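PDB 6K97: fusion DH from Streptomyces sp. MJ635-86F5, which probably dehydrates beta-hydroxyacyl intermediates bound to acyl carrier protein in cremimycin biosynthesis, here as an engineered fusion of the pieces of a split dehydratase domain. Local coordinates for residues L37-E42 with L49-L54; L54-H59 with L103-Q108; L62-I67 with G214-G219; L112-V117 with T129-G134. All coordinates share one frame; numbering follows the deposited sequence.

Contact 1 (L37-E42 with L49-L54); sequences LATATE and LFTGRL
Residues 39-42 and 49-54 run antiparallel, their axes 163° apart and 4.8 Å at closest approach. Thr41 N bonds to Leu49 O, and Leu49 N bonds back to Thr41 O. At the other end the ladder is disturbed. Ala38 N (2.8 Å) and Thr39 N (3.2 Å) both donate to Thr51 O, in the plane of that carbonyl. Two residues facing one make a classic beta bulge. It sits in a hairpin of the first hotdog part of the fusion, where 39-42 is the outermost strand within the chain. Thr39 and Thr51 leave the same face and cross obliquely. Each holds OG1 between its backbone N and carbonyl carbon. This turns the hydroxyls together, and Thr39 OG1 donates to Thr51 OG1 at 2.6 Å. Thr51 OG1 is also bonded to Leu27 O of the second subunit, so a short polar chain leads into the dimer interface. A valine at Thr39 would remove this donor and would probably loosen the hold on the Thr51 hydroxyl. On the other face Ala40 CB touches Phe50 CE2 at 3.7 Å. Leu37 CD1 meets Phe50 CB at 4.0 Å, and helix 75-88 covers both Leu37 and Phe50.

Contact 2 (L54-H59 with L103-Q108); sequences LALREH and LVLSTQ
Leu56 lies along the backbone of Ser106 and reaches side chains before and after it. Its CB rests on Ser106 O at 3.5 Å. CG is anti to the backbone N (chi1 -163°), toward the loop, and chi2 turns the two methyls to opposite neighbours. CD1 meets Leu105 CD1 at 4.1 Å, and CD2 meets Thr107 CG2, also at 4.1 Å. Leu105 takes a second neighbour with its other methyl. CD2 comes to 4.0 Å from Leu54 CG, and the two leucines cross at about a right angle. Beyond them Leu54 CD2 touches Leu103 CD1 at 4.3 Å, tip to tip. Both segments belong to the first hotdog part of the fusion. Residues 54-59 continue from strand 48-55, and residues 103-108 lie in the loop that leads from strand 93-99 to strand 110-117. No hydrogen bond joins the two segments. Leu62 packs on Leu56 and Val73 on Leu105, continuing the apolar cluster. Away from it the contact becomes polar and exposed. The Arg57 chain bends at chi3 (88°) and lays CD 3.4 Å from Thr107 O. That oxygen sits near the plane of the guanidinium, at its edge. Gln108 runs alongside, pointing the same way, with NE2 3.9 Å from Arg57 NH1 and the amide plane turned 70° from the guanidinium.

Contact 3 (L62-I67 with G214-G219); sequences LADHTI and GETFRG. With SO4 (sulfate ion), chain C.
Asp64 and Thr216 cross at about a right angle, which brings Asp64 OD2 against both the backbone and the side chain of the threonine. Thr216 N donates to Asp64 OD2 over 2.9 Å, nearly straight at 169°, from above the carboxylate plane. Thr216 OG1 bonds to the anti lone pair of Asp64 OD2 at 3.0 Å. CG of Asp64 is anti to its carbonyl carbon, which helps to set the carboxylate over the start of the short 3-10 segment 215-216. Two donors thus grip one oxygen, which would be expected to favour the charged form. The backbone adds Gly214 N to Asp64 O at 2.8 Å, on a lone pair. Asp64 CB packs on Gly214, which has no side chain in the way. The contact joins the two fused parts of the construct: residues 62-67 belong to the first hotdog part, and 214-219 lie in the predicted C-terminal hotdog. Here Phe217 offers a face to His65. CB of the histidine stands 3.8 Å from the Phe217 ring centroid in a CH-pi contact, while the two rings are oblique, at 50°. Leu62 CD2 meets the edge of the same ring at Phe217 CZ. His65 opens an HxxxGxxxxP sequence, a position consistent with the active-site histidine of related dehydratases; His65 ND1 bonds to Ile72 O, and its side chain touches Asp256. A sulfate, probably from the crystallisation liquor, is bound by Glu215 N, by Arg218 NH1 through O2 at 2.9 Å (172°), and by Arg218 NH2 through O4.

Contact 4 (L112-V117 with T129-G134); sequences LLQVAV and TIRSHG
Leu112 runs outward beside His133, and the two side chains point the same way. CB lies over one face of the imidazole and 4.0 Å from His133 O. CG, anti to the carbonyl carbon (chi1 -52°), stands 4.0 Å from His133 CE1. CD1 comes closest, 3.8 Å from His133 CE1, near NE2 as well. Leu29 of the second subunit packs on Leu112. The imidazole is held at both nitrogens: His133 ND1 donates to Gly134 O at 2.7 Å, and NE2 bonds to Glu30 OE2 of the second subunit. Such pairing may favour a protonated ring. An alanine at His133 would lose both bonds and would probably leave Leu112 less well packed. Strands 110-117 and 126-134 form an antiparallel hairpin of the first hotdog part of the fusion, with six backbone bonds. On the same face as His133, Gln114 and Arg131 lie side by side. Their strongest polar partners are Gly28 O and Glu42 O of the second subunit. The opposite face is mostly apolar: Leu113 CD1 meets Ile130 CG2 at 4.1 Å, and Val115 CG2 meets Ile130 CG1 at 4.2 Å. Ser132, also on it, bonds through OG to His143. Helix 75-88 covers this side.

In the fold
Contacts 1 and 4 are buried hairpins of the first hotdog part, with centres about 9 Å apart. Strands 48-55 and 110-117 are neighbours, and Gly52 O probably bonds to Leu113 N (2.8 Å). Both hairpins place one face against helix 75-88 and meet the second subunit with the other. Contact 2 lies further along strand 48-55 and shares Leu54 with contact 1. It is only partly buried and depends on leucine packing, without bonds between its segments. Contact 3 is partly buried too but mixes a buried ring with charged groups near a sulfate. It alone spans the two fused parts. Leu62 of contact 3 touches Leu54, Leu56 and Leu105 of contact 2.

Contact 1 (L37-E42 with L49-L54)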
loop_
_atom_site.group_PDB
_atom_site.type_symbol
_atom_site.label_atom_id
_atom_site.label_comp_id
_atom_site.label_asym_id
_atom_site.label_seq_id
_atom_site.Cartn_x
_atom_site.Cartn_y
_atom_site.Cartn_z
ATOM N N LEU A 37 -11.066 4.641 -5.811
ATOM C CA LEU A 37 -9.967 4.312 -4.912
ATOM C C LEU A 37 -10.386 4.607 -3.489
ATOM O O LEU A 37 -11.012 5.629 -3.225
ATOM C CB LEU A 37 -8.733 5.108 -5.277
ATOM C CG LEU A 37 -8.194 4.838 -6.678
ATOM C CD1 LEU A 37 -7.143 5.844 -7.079
ATOM C CD2 LEU A 37 -7.633 3.442 -6.759
ATOM N N ALA A 38 -10.050 3.701 -2.581
ATOM C CA ALA A 38 -10.308 3.861 -1.163
ATOM C C ALA A 38 -9.094 4.425 -0.340
ATOM O O ALA A 38 -9.307 5.147 0.612
ATOM C CB ALA A 38 -10.742 2.519 -0.595
ATOM N N THR A 39 -7.852 4.089 -0.705
ATOM C CA THR A 39 -6.650 4.427 0.081
ATOM C C THR A 39 -5.550 5.143 -0.730
ATOM O O THR A 39 -5.482 5.027 -1.943
ATOM C CB THR A 39 -5.974 3.156 0.690
ATOM O OG1 THR A 39 -5.349 2.386 -0.350
ATOM C CG2 THR A 39 -6.961 2.277 1.455
ATOM N N ALA A 40 -4.655 5.830 -0.016
ATOM C CA ALA A 40 -3.436 6.460 -0.578
ATOM C C ALA A 40 -2.342 6.466 0.442
ATOM O O ALA A 40 -2.571 6.915 1.520
ATOM C CB ALA A 40 -3.735 7.892 -0.947
ATOM N N THR A 41 -1.151 5.966 0.155
ATOM C CA THR A 41 -0.118 6.047 1.134
ATOM C C THR A 41 1.181 6.400 0.497
ATOM O O THR A 41 1.463 5.959 -0.607
ATOM C CB THR A 41 0.041 4.743 1.942
ATOM O OG1 THR A 41 1.110 3.976 1.408
ATOM C CG2 THR A 41 -1.181 3.885 1.910
ATOM N N GLU A 42 1.986 7.202 1.182
ATOM C CA GLU A 42 3.294 7.591 0.687
ATOM C C GLU A 42 4.183 6.574 1.306
ATOM O O GLU A 42 3.978 6.241 2.461
ATOM C CB GLU A 42 3.684 9.020 1.122
ATOM C CG GLU A 42 4.985 9.535 0.466
ATOM C CD GLU A 42 5.473 10.896 1.010
ATOM O OE1 GLU A 42 5.786 10.941 2.222
ATOM O OE2 GLU A 42 5.599 11.889 0.251
ATOM N N LEU A 49 1.176 4.385 -3.077
ATOM C CA LEU A 49 0.313 3.236 -3.408
ATOM C C LEU A 49 -1.137 3.691 -3.249
ATOM O O LEU A 49 -1.477 4.277 -2.224
ATOM C CB LEU A 49 0.578 2.046 -2.485
ATOM C CG LEU A 49 -0.347 0.834 -2.720
ATOM C CD1 LEU A 49 -0.037 0.124 -4.046
ATOM C CD2 LEU A 49 -0.302 -0.192 -1.598
ATOM N N PHE A 50 -1.982 3.445 -4.241
ATOM C CA PHE A 50 -3.426 3.670 -4.095
ATOM C C PHE A 50 -4.175 2.365 -4.314
ATOM O O PHE A 50 -3.792 1.587 -5.190
ATOM C CB PHE A 50 -3.901 4.634 -5.134
ATOM C CG PHE A 50 -3.137 5.905 -5.152
ATOM C CD1 PHE A 50 -1.945 5.995 -5.803
ATOM C CD2 PHE A 50 -3.609 6.994 -4.494
ATOM C CE1 PHE A 50 -1.244 7.185 -5.833
ATOM C CE2 PHE A 50 -2.889 8.189 -4.489
ATOM C CZ PHE A 50 -1.713 8.286 -5.168
ATOM N N THR A 51 -5.205 2.098 -3.526
ATOM C CA THR A 51 -5.924 0.825 -3.681
ATOM C C THR A 51 -7.420 1.024 -3.663
ATOM O O THR A 51 -7.928 1.993 -3.077
ATOM C CB THR A 51 -5.582 -0.210 -2.573
ATOM O OG1 THR A 51 -6.213 0.153 -1.323
ATOM C CG2 THR A 51 -4.083 -0.293 -2.355
ATOM N N GLY A 52 -8.124 0.093 -4.298
ATOM C CA GLY A 52 -9.582 0.084 -4.252
ATOM C C GLY A 52 -10.129 -1.233 -4.720
ATOM O O GLY A 52 -9.421 -2.048 -5.321
ATOM N N ARG A 53 -11.403 -1.436 -4.433
ATOM C CA ARG A 53 -12.123 -2.629 -4.858
ATOM C C ARG A 53 -12.926 -2.237 -6.082
ATOM O O ARG A 53 -13.595 -1.203 -6.083
ATOM C CB ARG A 53 -13.070 -3.114 -3.751
ATOM C CG ARG A 53 -13.793 -4.413 -4.088
ATOM C CD ARG A 53 -14.634 -4.918 -2.919
ATOM N NE ARG A 53 -15.231 -6.216 -3.236
ATOM C CZ ARG A 53 -16.436 -6.393 -3.794
ATOM N NH1 ARG A 53 -17.220 -5.352 -4.091
ATOM N NH2 ARG A 53 -16.879 -7.617 -4.051
ATOM N N LEU A 54 -12.873 -3.066 -7.119
ATOM C CA LEU A 54 -13.644 -2.814 -8.317
ATOM C C LEU A 54 -14.620 -3.938 -8.691
ATOM O O LEU A 54 -14.230 -5.021 -9.147
ATOM C CB LEU A 54 -12.691 -2.542 -9.444
ATOM C CG LEU A 54 -13.317 -1.937 -10.685
ATOM C CD1 LEU A 54 -14.291 -0.819 -10.375
ATOM C CD2 LEU A 54 -12.166 -1.426 -11.511
#

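Contact 2 (L54-H59 with L103-Q108)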
loop_
_atom_site.group_PDB
_atom_site.type_symbol
_atom_site.label_atom_id
_atom_site.label_comp_id
_atom_site.label_asym_id
_atom_site.label_seq_id
_atom_site.Cartn_x
_atom_site.Cartn_y
_atom_site.Cartn_z
ATOM N N LEU A 54 -12.873 -3.066 -7.119
ATOM C CA LEU A 54 -13.644 -2.814 -8.317
ATOM C C LEU A 54 -14.620 -3.938 -8.691
ATOM O O LEU A 54 -14.230 -5.021 -9.147
ATOM C CB LEU A 54 -12.691 -2.542 -9.444
ATOM C CG LEU A 54 -13.317 -1.937 -10.685
ATOM C CD1 LEU A 54 -14.291 -0.819 -10.375
ATOM C CD2 LEU A 54 -12.166 -1.426 -11.511
ATOM N N ALA A 55 -15.909 -3.661 -8.484
ATOM C CA ALA A 55 -16.975 -4.621 -8.733
ATOM C C ALA A 55 -18.089 -4.002 -9.562
ATOM O O ALA A 55 -18.591 -2.958 -9.269
ATOM C CB ALA A 55 -17.540 -5.138 -7.417
ATOM N N LEU A 56 -18.511 -4.685 -10.596
ATOM C CA LEU A 56 -19.536 -4.147 -11.464
ATOM C C LEU A 56 -20.808 -3.840 -10.679
ATOM O O LEU A 56 -21.487 -2.883 -10.986
ATOM C CB LEU A 56 -19.781 -5.111 -12.607
ATOM C CG LEU A 56 -20.507 -4.558 -13.821
ATOM C CD1 LEU A 56 -19.855 -3.332 -14.365
ATOM C CD2 LEU A 56 -20.617 -5.641 -14.885
ATOM N N ARG A 57 -21.109 -4.629 -9.651
ATOM C CA ARG A 57 -22.321 -4.439 -8.863
ATOM C C ARG A 57 -22.303 -3.134 -8.116
ATOM O O ARG A 57 -23.356 -2.545 -7.915
ATOM C CB ARG A 57 -22.499 -5.581 -7.863
ATOM C CG ARG A 57 -22.718 -6.931 -8.534
ATOM C CD ARG A 57 -22.858 -8.072 -7.529
ATOM N NE ARG A 57 -24.245 -8.256 -7.101
ATOM C CZ ARG A 57 -25.108 -9.151 -7.595
ATOM N NH1 ARG A 57 -24.763 -10.006 -8.564
ATOM N NH2 ARG A 57 -26.346 -9.189 -7.104
ATOM N N GLU A 58 -21.133 -2.674 -7.666
ATOM C CA GLU A 58 -21.053 -1.356 -7.034
ATOM C C GLU A 58 -20.975 -0.226 -8.055
ATOM O O GLU A 58 -21.080 0.918 -7.675
ATOM C CB GLU A 58 -19.848 -1.248 -6.092
ATOM C CG GLU A 58 -19.793 -2.224 -4.912
ATOM C CD GLU A 58 -18.405 -2.276 -4.283
ATOM O OE1 GLU A 58 -17.464 -1.658 -4.820
ATOM O OE2 GLU A 58 -18.225 -2.951 -3.257
ATOM N N HIS A 59 -20.714 -0.522 -9.327
ATOM C CA HIS A 59 -20.486 0.524 -10.333
ATOM C C HIS A 59 -21.236 0.198 -11.613
ATOM O O HIS A 59 -20.629 0.030 -12.664
ATOM C CB HIS A 59 -18.986 0.696 -10.655
ATOM C CG HIS A 59 -18.203 1.417 -9.603
ATOM N ND1 HIS A 59 -17.256 0.788 -8.819
ATOM C CD2 HIS A 59 -18.200 2.719 -9.221
ATOM C CE1 HIS A 59 -16.712 1.667 -7.992
ATOM N NE2 HIS A 59 -17.265 2.848 -8.220
ATOM N N LEU A 103 -9.117 -5.035 -18.406
ATOM C CA LEU A 103 -9.674 -5.432 -17.149
ATOM C C LEU A 103 -11.131 -5.699 -17.418
ATOM O O LEU A 103 -11.876 -4.790 -17.725
ATOM C CB LEU A 103 -9.530 -4.305 -16.150
ATOM C CG LEU A 103 -9.637 -4.770 -14.705
ATOM C CD1 LEU A 103 -9.254 -3.616 -13.758
ATOM C CD2 LEU A 103 -11.019 -5.223 -14.443
ATOM N N VAL A 104 -11.535 -6.959 -17.341
ATOM C CA VAL A 104 -12.855 -7.366 -17.729
ATOM C C VAL A 104 -13.692 -7.327 -16.488
ATOM O O VAL A 104 -13.258 -7.785 -15.445
ATOM C CB VAL A 104 -12.817 -8.773 -18.345
ATOM C CG1 VAL A 104 -14.218 -9.276 -18.677
ATOM C CG2 VAL A 104 -11.964 -8.743 -19.610
ATOM N N LEU A 105 -14.888 -6.759 -16.579
ATOM C CA LEU A 105 -15.811 -6.738 -15.439
ATOM C C LEU A 105 -16.999 -7.639 -15.762
ATOM O O LEU A 105 -17.424 -7.730 -16.931
ATOM C CB LEU A 105 -16.306 -5.338 -15.175
ATOM C CG LEU A 105 -15.259 -4.306 -14.753
ATOM C CD1 LEU A 105 -15.773 -2.887 -14.862
ATOM C CD2 LEU A 105 -14.746 -4.549 -13.369
ATOM N N SER A 106 -17.508 -8.296 -14.724
ATOM C CA SER A 106 -18.779 -8.996 -14.808
ATOM C C SER A 106 -19.513 -8.899 -13.473
ATOM O O SER A 106 -18.923 -8.504 -12.471
ATOM C CB SER A 106 -18.563 -10.459 -15.200
ATOM O OG SER A 106 -18.161 -11.227 -14.076
ATOM N N THR A 107 -20.781 -9.289 -13.458
ATOM C CA THR A 107 -21.594 -9.111 -12.247
ATOM C C THR A 107 -21.210 -10.129 -11.202
ATOM O O THR A 107 -21.522 -9.970 -10.053
ATOM C CB THR A 107 -23.107 -9.217 -12.520
ATOM O OG1 THR A 107 -23.377 -10.432 -13.193
ATOM C CG2 THR A 107 -23.608 -8.063 -13.393
ATOM N N GLN A 108 -20.552 -11.202 -11.610
ATOM C CA GLN A 108 -20.230 -12.291 -10.698
ATOM C C GLN A 108 -18.829 -12.135 -10.098
ATOM O O GLN A 108 -18.370 -13.024 -9.398
ATOM C CB GLN A 108 -20.357 -13.638 -11.436
ATOM C CG GLN A 108 -21.806 -14.111 -11.662
ATOM C CD GLN A 108 -22.559 -14.409 -10.351
ATOM O OE1 GLN A 108 -22.432 -15.491 -9.772
ATOM N NE2 GLN A 108 -23.333 -13.438 -9.878
#

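Contact 3 (L62-I67 with G214-G219)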
loop_
_atom_site.group_PDB
_atom_site.type_symbol
_atom_site.label_atom_id
_atom_site.label_comp_id
_atom_site.label_asym_id
_atom_site.label_seq_id
_atom_site.Cartn_x
_atom_site.Cartn_y
_atom_site.Cartn_z
ATOM N N LEU A 62 -20.441 1.296 -15.336
ATOM C CA LEU A 62 -19.399 0.683 -16.146
ATOM C C LEU A 62 -19.958 -0.402 -17.089
ATOM O O LEU A 62 -19.335 -0.734 -18.091
ATOM C CB LEU A 62 -18.252 0.145 -15.268
ATOM C CG LEU A 62 -17.517 1.273 -14.576
ATOM C CD1 LEU A 62 -16.445 0.771 -13.616
ATOM C CD2 LEU A 62 -16.896 2.188 -15.594
ATOM N N ALA A 63 -21.118 -0.948 -16.774
ATOM C CA ALA A 63 -21.758 -1.920 -17.678
ATOM C C ALA A 63 -22.072 -1.276 -19.007
ATOM O O ALA A 63 -22.124 -1.956 -19.990
ATOM C CB ALA A 63 -23.032 -2.518 -17.067
ATOM N N ASP A 64 -22.228 0.042 -19.061
ATOM C CA ASP A 64 -22.524 0.688 -20.355
ATOM C C ASP A 64 -21.294 0.832 -21.284
ATOM O O ASP A 64 -21.427 1.421 -22.383
ATOM C CB ASP A 64 -23.192 2.055 -20.148
ATOM C CG ASP A 64 -24.595 1.948 -19.576
ATOM O OD1 ASP A 64 -25.151 0.833 -19.648
ATOM O OD2 ASP A 64 -25.123 2.975 -19.024
ATOM N N HIS A 65 -20.118 0.352 -20.843
ATOM C CA HIS A 65 -18.922 0.328 -21.700
ATOM C C HIS A 65 -18.571 -1.097 -22.107
ATOM O O HIS A 65 -17.705 -1.738 -21.515
ATOM C CB HIS A 65 -17.725 1.034 -21.065
ATOM C CG HIS A 65 -16.557 1.145 -21.981
ATOM N ND1 HIS A 65 -15.512 0.251 -21.963
ATOM C CD2 HIS A 65 -16.301 2.000 -23.005
ATOM C CE1 HIS A 65 -14.647 0.572 -22.912
ATOM N NE2 HIS A 65 -15.105 1.625 -23.564
ATOM N N THR A 66 -19.265 -1.569 -23.145
ATOM C CA THR A 66 -19.154 -2.930 -23.634
ATOM C C THR A 66 -18.686 -2.876 -25.082
ATOM O O THR A 66 -19.201 -2.101 -25.883
ATOM C CB THR A 66 -20.504 -3.649 -23.424
ATOM O OG1 THR A 66 -20.782 -3.659 -21.997
ATOM C CG2 THR A 66 -20.472 -5.107 -23.884
ATOM N N ILE A 67 -17.654 -3.663 -25.372
ATOM C CA ILE A 67 -16.996 -3.734 -26.674
ATOM C C ILE A 67 -17.065 -5.193 -27.189
ATOM O O ILE A 67 -16.541 -6.119 -26.556
ATOM C CB ILE A 67 -15.521 -3.336 -26.534
ATOM C CG1 ILE A 67 -15.373 -1.976 -25.881
ATOM C CG2 ILE A 67 -14.842 -3.293 -27.883
ATOM C CD1 ILE A 67 -15.916 -0.806 -26.667
ATOM N N GLY A 214 -23.803 1.765 -23.735
ATOM C CA GLY A 214 -25.046 2.055 -23.054
ATOM C C GLY A 214 -25.164 3.542 -22.720
ATOM O O GLY A 214 -24.328 4.364 -23.101
ATOM N N GLU A 215 -26.217 3.874 -21.992
ATOM C CA GLU A 215 -26.661 5.230 -21.849
ATOM C C GLU A 215 -25.602 6.141 -21.245
ATOM O O GLU A 215 -25.409 7.284 -21.702
ATOM C CB GLU A 215 -27.986 5.283 -21.096
ATOM C CG GLU A 215 -28.696 6.602 -21.373
ATOM C CD GLU A 215 -30.051 6.724 -20.697
ATOM O OE1 GLU A 215 -30.585 5.683 -20.191
ATOM O OE2 GLU A 215 -30.545 7.878 -20.682
ATOM N N THR A 216 -24.893 5.649 -20.247
ATOM C CA THR A 216 -23.892 6.496 -19.606
ATOM C C THR A 216 -22.753 6.926 -20.515
ATOM O O THR A 216 -22.125 7.979 -20.286
ATOM C CB THR A 216 -23.217 5.810 -18.412
ATOM O OG1 THR A 216 -24.203 5.331 -17.498
ATOM C CG2 THR A 216 -22.336 6.840 -17.693
ATOM N N PHE A 217 -22.439 6.073 -21.496
ATOM C CA PHE A 217 -21.347 6.330 -22.411
ATOM C C PHE A 217 -21.798 6.869 -23.732
ATOM O O PHE A 217 -21.010 6.996 -24.614
ATOM C CB PHE A 217 -20.480 5.087 -22.600
ATOM C CG PHE A 217 -19.582 4.828 -21.441
ATOM C CD1 PHE A 217 -20.088 4.274 -20.272
ATOM C CD2 PHE A 217 -18.257 5.190 -21.483
ATOM C CE1 PHE A 217 -19.287 4.072 -19.179
ATOM C CE2 PHE A 217 -17.448 5.008 -20.385
ATOM C CZ PHE A 217 -17.970 4.437 -19.226
ATOM N N ARG A 218 -23.047 7.267 -23.864
ATOM C CA ARG A 218 -23.483 7.922 -25.104
ATOM C C ARG A 218 -23.551 9.412 -24.791
ATOM O O ARG A 218 -24.611 10.010 -24.823
ATOM C CB ARG A 218 -24.833 7.405 -25.560
ATOM C CG ARG A 218 -24.793 6.010 -26.112
ATOM C CD ARG A 218 -25.923 5.766 -27.097
ATOM N NE ARG A 218 -27.201 5.821 -26.400
ATOM C CZ ARG A 218 -27.766 4.798 -25.749
ATOM N NH1 ARG A 218 -27.174 3.609 -25.635
ATOM N NH2 ARG A 218 -28.925 4.973 -25.136
ATOM N N GLY A 219 -22.399 9.998 -24.503
ATOM C CA GLY A 219 -22.306 11.380 -24.050
ATOM C C GLY A 219 -22.043 12.415 -25.115
ATOM O O GLY A 219 -22.130 13.588 -24.848
HETATM S S SO4 C . -29.181 1.514 -23.124
HETATM O O1 SO4 C . -28.270 1.737 -21.957
HETATM O O2 SO4 C . -28.390 1.299 -24.360
HETATM O O3 SO4 C . -29.979 0.279 -22.889
HETATM O O4 SO4 C . -30.114 2.669 -23.340
#

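Contact 4 (L112-V117 with T129-G134)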
loop_
_atom_site.group_PDB
_atom_site.type_symbol
_atom_site.label_atom_id
_atom_site.label_comp_id
_atom_site.label_asym_id
_atom_site.label_seq_id
_atom_site.Cartn_x
_atom_site.Cartn_y
_atom_site.Cartn_z
ATOM N N LEU A 112 -9.362 -6.578 -6.941
ATOM C CA LEU A 112 -8.522 -5.627 -6.237
ATOM C C LEU A 112 -7.811 -4.768 -7.275
ATOM O O LEU A 112 -7.184 -5.282 -8.154
ATOM C CB LEU A 112 -7.511 -6.318 -5.347
ATOM C CG LEU A 112 -8.040 -7.359 -4.362
ATOM C CD1 LEU A 112 -6.940 -7.649 -3.369
ATOM C CD2 LEU A 112 -9.313 -6.904 -3.646
ATOM N N LEU A 113 -7.906 -3.465 -7.142
ATOM C CA LEU A 113 -7.310 -2.493 -8.061
ATOM C C LEU A 113 -6.229 -1.658 -7.353
ATOM O O LEU A 113 -6.434 -1.128 -6.234
ATOM C CB LEU A 113 -8.415 -1.549 -8.522
ATOM C CG LEU A 113 -7.962 -0.526 -9.529
ATOM C CD1 LEU A 113 -7.487 -1.176 -10.824
ATOM C CD2 LEU A 113 -9.104 0.473 -9.785
ATOM N N GLN A 114 -5.110 -1.488 -8.027
ATOM C CA GLN A 114 -3.937 -0.803 -7.457
ATOM C C GLN A 114 -3.254 0.116 -8.471
ATOM O O GLN A 114 -3.081 -0.240 -9.637
ATOM C CB GLN A 114 -2.928 -1.784 -6.888
ATOM C CG GLN A 114 -3.529 -2.462 -5.654
ATOM C CD GLN A 114 -2.567 -3.253 -4.766
ATOM O OE1 GLN A 114 -1.398 -3.551 -5.133
ATOM N NE2 GLN A 114 -3.074 -3.614 -3.581
ATOM N N VAL A 115 -2.840 1.279 -7.988
ATOM C CA VAL A 115 -1.984 2.166 -8.714
ATOM C C VAL A 115 -0.724 2.338 -7.913
ATOM O O VAL A 115 -0.789 2.724 -6.764
ATOM C CB VAL A 115 -2.642 3.537 -8.880
ATOM C CG1 VAL A 115 -1.732 4.444 -9.689
ATOM C CG2 VAL A 115 -4.027 3.413 -9.542
ATOM N N ALA A 116 0.440 2.067 -8.513
ATOM C CA ALA A 116 1.727 2.301 -7.865
ATOM C C ALA A 116 2.491 3.414 -8.554
ATOM O O ALA A 116 2.641 3.407 -9.790
ATOM C CB ALA A 116 2.551 1.059 -7.882
ATOM N N VAL A 117 3.017 4.353 -7.741
ATOM C CA VAL A 117 3.883 5.392 -8.225
ATOM C C VAL A 117 5.298 5.332 -7.608
ATOM O O VAL A 117 5.475 5.294 -6.377
ATOM C CB VAL A 117 3.252 6.711 -7.888
ATOM C CG1 VAL A 117 4.130 7.864 -8.333
ATOM C CG2 VAL A 117 1.894 6.779 -8.546
ATOM N N THR A 129 2.217 2.605 -12.588
ATOM C CA THR A 129 1.623 1.352 -13.065
ATOM C C THR A 129 0.240 1.096 -12.474
ATOM O O THR A 129 0.005 1.430 -11.326
ATOM C CB THR A 129 2.491 0.159 -12.633
ATOM O OG1 THR A 129 3.845 0.500 -12.892
ATOM C CG2 THR A 129 2.150 -1.066 -13.381
ATOM N N ILE A 130 -0.629 0.461 -13.258
ATOM C CA ILE A 130 -1.983 0.090 -12.820
ATOM C C ILE A 130 -2.219 -1.387 -13.092
ATOM O O ILE A 130 -1.936 -1.922 -14.189
ATOM C CB ILE A 130 -3.049 0.893 -13.540
ATOM C CG1 ILE A 130 -2.770 2.410 -13.432
ATOM C CG2 ILE A 130 -4.402 0.580 -12.953
ATOM C CD1 ILE A 130 -3.686 3.298 -14.261
ATOM N N ARG A 131 -2.662 -2.065 -12.063
ATOM C CA ARG A 131 -2.717 -3.511 -12.060
ATOM C C ARG A 131 -3.892 -3.976 -11.202
ATOM O O ARG A 131 -4.401 -3.213 -10.376
ATOM C CB ARG A 131 -1.429 -4.102 -11.508
ATOM C CG ARG A 131 -1.305 -3.862 -9.998
ATOM C CD ARG A 131 -0.083 -4.443 -9.359
ATOM N NE ARG A 131 -0.133 -4.211 -7.920
ATOM C CZ ARG A 131 0.759 -4.706 -7.040
ATOM N NH1 ARG A 131 0.619 -4.421 -5.753
ATOM N NH2 ARG A 131 1.774 -5.492 -7.422
ATOM N N SER A 132 -4.337 -5.204 -11.434
ATOM C CA SER A 132 -5.450 -5.769 -10.671
ATOM C C SER A 132 -5.359 -7.279 -10.655
ATOM O O SER A 132 -4.534 -7.898 -11.371
ATOM C CB SER A 132 -6.813 -5.386 -11.265
ATOM O OG SER A 132 -7.091 -6.090 -12.476
ATOM N N HIS A 133 -6.178 -7.858 -9.805
ATOM C CA HIS A 133 -6.402 -9.277 -9.853
ATOM C C HIS A 133 -7.735 -9.595 -9.223
ATOM O O HIS A 133 -8.211 -8.850 -8.326
ATOM C CB HIS A 133 -5.233 -10.074 -9.232
ATOM C CG HIS A 133 -5.168 -10.057 -7.732
ATOM N ND1 HIS A 133 -6.181 -10.537 -6.938
ATOM C CD2 HIS A 133 -4.158 -9.734 -6.896
ATOM C CE1 HIS A 133 -5.825 -10.447 -5.674
ATOM N NE2 HIS A 133 -4.601 -9.960 -5.621
ATOM N N GLY A 134 -8.324 -10.709 -9.672
ATOM C CA GLY A 134 -9.617 -11.173 -9.147
ATOM C C GLY A 134 -9.539 -11.443 -7.634
ATOM O O GLY A 134 -8.495 -11.880 -7.100
HETATM O O HOH W 1 5.565 2.426 -10.990
#